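Local coordinates for putative cytoplasmic protein (Salmonella typhimurium, PDB 2GK3) that is of unknown function, assembles as a hexamer and probably has a class I glutamine amidotransferase-like fold, at residues E[57-60]-E[61-65]; E[137-141]-E[142-146]. One frame throughout, in Å; residues are numbered along the deposited sequence.

Contact 1: residues E[57-60]-E[61-65]; sequences DYMP and AHTVQ
Pro60 and selenomethionine 59 (Met59) meet the first turn of helix 61-67 in a local strand-to-helix corner, where strand 55-59 ends and the axes of strand 57-59 and helix 61-65 stand at 78°. The one hydrogen bond between the two segments is a backbone one: Thr63 N gives to Pro60 O at 3.0 Å, with a bent N-H...O angle of 135°. The donor lies above the carbonyl plane and not on a lone pair. His62 folds back over the proline. With CG set between its own backbone N and carbonyl carbon (chi1 60°), the imidazole turns one face to the pyrrolidine ring, and Pro60 CB sits 4.1 Å from the centroid of the His62 ring in a CH-pi contact. Strand 55-59 pairs in parallel with strand 12-28, consistent with the alpha/beta core of the class I glutamine amidotransferase-like family, and Ser19 OG of strand 12-28 is hydrogen-bonded to Ala61 N. Met59 meets the helix farther along, at Thr63 and Val64: its anti chi1 and chi2 carry SE out to 3.6 Å from Val64 CG2, the two side chains crossing at about a right angle. Nearer the backbone, Met59 CG rests 3.7 Å from Thr63 CB, while Thr63 OG1 comes within 3.7 Å of Pro60 CD, the two side chains crossing at a slant. The helix also lies at a subunit interface, for the His62 ring meets His62 and Tyr38 of a neighbouring subunit, and the amide of Gln65 is hydrogen-bonded to the backbone of Ser36 and Tyr38 there.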
loop_
_atom_site.group_PDB
_atom_site.type_symbol
_atom_site.label_atom_id
_atom_site.label_comp_id
_atom_site.label_asym_id
_atom_site.label_seq_id
_atom_site.Cartn_x
_atom_site.Cartn_y
_atom_site.Cartn_z
ATOM N N ASP E 57 19.600 5.111 -26.667
ATOM C CA ASP E 57 18.577 4.133 -26.321
ATOM C C ASP E 57 18.119 4.370 -24.884
ATOM O O ASP E 57 18.931 4.402 -23.957
ATOM C CB ASP E 57 19.106 2.708 -26.448
ATOM C CG ASP E 57 19.247 2.264 -27.892
ATOM O OD1 ASP E 57 18.935 3.052 -28.817
ATOM O OD2 ASP E 57 19.700 1.123 -28.101
ATOM N N TYR E 58 16.821 4.547 -24.708
ATOM C CA TYR E 58 16.262 4.744 -23.392
ATOM C C TYR E 58 15.697 3.443 -22.827
ATOM O O TYR E 58 14.859 2.780 -23.449
ATOM C CB TYR E 58 15.185 5.821 -23.404
ATOM C CG TYR E 58 14.641 6.104 -22.032
ATOM C CD1 TYR E 58 15.500 6.266 -20.942
ATOM C CD2 TYR E 58 13.280 6.226 -21.815
ATOM C CE1 TYR E 58 15.013 6.517 -19.672
ATOM C CE2 TYR E 58 12.785 6.498 -20.545
ATOM C CZ TYR E 58 13.665 6.636 -19.476
ATOM O OH TYR E 58 13.182 6.889 -18.211
HETATM N N MSE E 59 16.168 3.088 -21.638
HETATM C CA MSE E 59 15.711 1.890 -20.973
HETATM C C MSE E 59 15.178 2.250 -19.589
HETATM O O MSE E 59 15.948 2.346 -18.626
HETATM C CB MSE E 59 16.836 0.866 -20.893
HETATM C CG MSE E 59 16.396 -0.477 -20.334
HETATM SE SE MSE E 59 17.851 -1.755 -20.169
HETATM C CE MSE E 59 18.150 -2.134 -22.060
ATOM N N PRO E 60 13.849 2.460 -19.486
ATOM C CA PRO E 60 13.248 2.715 -18.177
ATOM C C PRO E 60 13.507 1.541 -17.231
ATOM O O PRO E 60 13.752 0.424 -17.689
ATOM C CB PRO E 60 11.757 2.828 -18.476
ATOM C CG PRO E 60 11.641 3.030 -19.963
ATOM C CD PRO E 60 12.858 2.459 -20.585
ATOM N N ALA E 61 13.450 1.797 -15.927
ATOM C CA ALA E 61 13.603 0.751 -14.908
ATOM C C ALA E 61 12.822 -0.549 -15.176
ATOM O O ALA E 61 13.392 -1.639 -15.065
ATOM C CB ALA E 61 13.262 1.301 -13.536
ATOM N N HIS E 62 11.538 -0.444 -15.530
ATOM C CA HIS E 62 10.731 -1.657 -15.785
ATOM C C HIS E 62 11.323 -2.549 -16.873
ATOM O O HIS E 62 11.231 -3.773 -16.789
ATOM C CB HIS E 62 9.214 -1.379 -15.987
ATOM C CG HIS E 62 8.886 -0.475 -17.137
ATOM N ND1 HIS E 62 8.464 0.826 -16.960
ATOM C CD2 HIS E 62 8.910 -0.682 -18.473
ATOM C CE1 HIS E 62 8.245 1.384 -18.133
ATOM N NE2 HIS E 62 8.526 0.496 -19.069
ATOM N N THR E 63 11.978 -1.944 -17.858
ATOM C CA THR E 63 12.563 -2.690 -18.970
ATOM C C THR E 63 13.828 -3.467 -18.567
ATOM O O THR E 63 14.160 -4.470 -19.188
ATOM C CB THR E 63 12.873 -1.735 -20.149
ATOM O OG1 THR E 63 11.690 -1.013 -20.483
ATOM C CG2 THR E 63 13.360 -2.482 -21.374
ATOM N N VAL E 64 14.557 -2.986 -17.560
ATOM C CA VAL E 64 15.655 -3.758 -16.982
ATOM C C VAL E 64 15.119 -5.060 -16.354
ATOM O O VAL E 64 15.730 -6.114 -16.512
ATOM C CB VAL E 64 16.460 -2.920 -15.941
ATOM C CG1 VAL E 64 17.494 -3.788 -15.176
ATOM C CG2 VAL E 64 17.142 -1.732 -16.615
ATOM N N GLN E 65 13.974 -4.969 -15.666
ATOM C CA GLN E 65 13.291 -6.109 -15.033
ATOM C C GLN E 65 12.885 -7.215 -16.012
ATOM O O GLN E 65 13.113 -8.386 -15.737
ATOM C CB GLN E 65 12.038 -5.657 -14.270
ATOM C CG GLN E 65 12.257 -4.705 -13.116
ATOM C CD GLN E 65 11.063 -4.673 -12.149
ATOM O OE1 GLN E 65 9.949 -4.280 -12.519
ATOM N NE2 GLN E 65 11.300 -5.078 -10.898
#

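Contact 2: residues E[137-141]-E[142-146]; sequences ANYKN and TVLAE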
loop_
_atom_site.group_PDB
_atom_site.type_symbol
_atom_site.label_atom_id
_atom_site.label_comp_id
_atom_site.label_asym_id
_atom_site.label_seq_id
_atom_site.Cartn_x
_atom_site.Cartn_y
_atom_site.Cartn_z
ATOM N N ALA E 137 19.299 2.201 -2.780
ATOM C CA ALA E 137 20.028 2.024 -4.042
ATOM C C ALA E 137 21.135 1.017 -3.815
ATOM O O ALA E 137 21.424 0.204 -4.701
ATOM C CB ALA E 137 20.589 3.332 -4.558
ATOM N N ASN E 138 21.730 1.084 -2.608
ATOM C CA ASN E 138 22.582 0.033 -2.067
ATOM C C ASN E 138 23.824 -0.354 -2.897
ATOM O O ASN E 138 24.343 -1.458 -2.744
ATOM C CB ASN E 138 21.732 -1.222 -1.815
ATOM C CG ASN E 138 22.446 -2.240 -0.944
ATOM O OD1 ASN E 138 23.007 -1.893 0.104
ATOM N ND2 ASN E 138 22.433 -3.491 -1.368
ATOM N N TYR E 139 24.310 0.550 -3.740
ATOM C CA TYR E 139 25.362 0.221 -4.688
ATOM C C TYR E 139 26.703 -0.171 -4.063
ATOM O O TYR E 139 27.497 -0.882 -4.697
ATOM C CB TYR E 139 25.537 1.350 -5.706
ATOM C CG TYR E 139 24.546 1.257 -6.849
ATOM C CD1 TYR E 139 23.394 2.064 -6.888
ATOM C CD2 TYR E 139 24.752 0.352 -7.890
ATOM C CE1 TYR E 139 22.489 1.979 -7.961
ATOM C CE2 TYR E 139 23.846 0.234 -8.930
ATOM C CZ TYR E 139 22.723 1.045 -8.971
ATOM O OH TYR E 139 21.850 0.888 -10.044
ATOM N N LYS E 140 26.938 0.261 -2.819
ATOM C CA LYS E 140 28.218 0.028 -2.129
ATOM C C LYS E 140 28.434 -1.452 -1.818
ATOM O O LYS E 140 29.565 -1.924 -1.751
ATOM C CB LYS E 140 28.284 0.837 -0.844
ATOM C CG LYS E 140 29.580 0.629 -0.109
ATOM C CD LYS E 140 29.745 1.552 1.075
ATOM C CE LYS E 140 31.238 1.657 1.412
ATOM N NZ LYS E 140 31.476 2.554 2.554
ATOM N N ASN E 141 27.326 -2.163 -1.638
ATOM C CA ASN E 141 27.314 -3.560 -1.300
ATOM C C ASN E 141 27.125 -4.444 -2.533
ATOM O O ASN E 141 26.695 -5.593 -2.430
ATOM C CB ASN E 141 26.240 -3.783 -0.249
ATOM C CG ASN E 141 26.537 -3.013 1.034
ATOM O OD1 ASN E 141 27.671 -3.047 1.529
ATOM N ND2 ASN E 141 25.542 -2.289 1.562
ATOM N N THR E 142 27.489 -3.907 -3.696
ATOM C CA THR E 142 27.373 -4.630 -4.967
ATOM C C THR E 142 28.707 -4.659 -5.681
ATOM O O THR E 142 29.610 -3.874 -5.361
ATOM C CB THR E 142 26.343 -3.965 -5.937
ATOM O OG1 THR E 142 26.876 -2.732 -6.438
ATOM C CG2 THR E 142 24.979 -3.719 -5.258
ATOM N N VAL E 143 28.826 -5.541 -6.674
ATOM C CA VAL E 143 30.067 -5.679 -7.459
ATOM C C VAL E 143 30.391 -4.449 -8.317
ATOM O O VAL E 143 31.451 -4.382 -8.961
ATOM C CB VAL E 143 30.062 -6.968 -8.291
ATOM C CG1 VAL E 143 30.066 -8.200 -7.339
ATOM C CG2 VAL E 143 28.854 -7.020 -9.211
ATOM N N LEU E 144 29.493 -3.464 -8.311
ATOM C CA LEU E 144 29.711 -2.236 -9.071
ATOM C C LEU E 144 30.492 -1.154 -8.293
ATOM O O LEU E 144 31.049 -0.247 -8.898
ATOM C CB LEU E 144 28.359 -1.660 -9.555
ATOM C CG LEU E 144 28.374 -0.788 -10.816
ATOM C CD1 LEU E 144 28.850 -1.599 -12.055
ATOM C CD2 LEU E 144 27.002 -0.128 -11.086
ATOM N N ALA E 145 30.494 -1.228 -6.964
ATOM C CA ALA E 145 31.215 -0.252 -6.132
ATOM C C ALA E 145 32.685 -0.050 -6.592
ATOM O O ALA E 145 33.136 1.079 -6.754
ATOM C CB ALA E 145 31.122 -0.628 -4.633
ATOM N N GLU E 146 33.404 -1.141 -6.855
ATOM C CA GLU E 146 34.809 -1.048 -7.309
ATOM C C GLU E 146 35.005 -0.386 -8.664
ATOM O O GLU E 146 36.125 0.011 -8.996
ATOM C CB GLU E 146 35.475 -2.432 -7.355
ATOM C CG GLU E 146 35.791 -3.018 -5.997
ATOM C CD GLU E 146 36.913 -2.287 -5.272
ATOM O OE1 GLU E 146 37.675 -1.549 -5.927
ATOM O OE2 GLU E 146 37.031 -2.455 -4.041
#
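An ST turn at Thr142, set against a short 3-10 segment at residues 139-140, organises this local contact in the loop between strands 120-124 and 150-151. Thr142 grips Tyr139 twice: OG1 donates to Tyr139 O at 2.6 Å, and Thr142 N reaches Tyr139 O at 3.2 Å. Both donors approach from the same face of the carbonyl plane, the hydroxyl tilted 25° from it and the amide well above it. Chi1 (71°) sets OG1 between the backbone N and the carbonyl carbon, where it donates to Tyr139 O and accepts from Leu144 N at 3.3 Å. The methyl branch of Thr142 packs at Asn138, with CG2 3.4 Å from Asn138 O. Beyond the turn, Leu144 and Tyr139 lie side by side and point the same way, bringing Leu144 CD2 to 3.8 Å from Tyr139 CE2. Both side chains touch Ile83 of strand 80-84, and the phenol OH is hydrogen-bonded to Ile86 O. Ala145 closes in from the far end of the turn, its CB 3.5 Å from Lys140 O. A side-chain bond braces the first segment: Asn141 ND2 gives to Asn138 OD1 at 3.0 Å, nearly straight at 167°, with Asn138 OD1 close to the amide plane of Asn141. The path from Thr142 to Ala145 is that of a type I beta turn, with the threonine hydroxyl bonded to the amide two residues on, the defining feature of an ST turn.

Contacts 1 and 2 come in series along the chain and do not touch: their centres lie 19 Å apart and their nearest atoms about 8 Å. What bridges them is the region that follows strand 80-84. Ile86 packs on Ala61 and Val64 of contact 1 and offers its carbonyl oxygen to Tyr139 OH of contact 2, while Phe91 of helix 88-92 touches both Val64 and Tyr139. The two contacts also face different partners in the hexamer: residues 61-65 meet two neighbouring subunits, whereas Asn138 and Asn141 pack on Arg158 and Asp156 of yet another. With the protein's function unknown, neither contact can be tied to an active site.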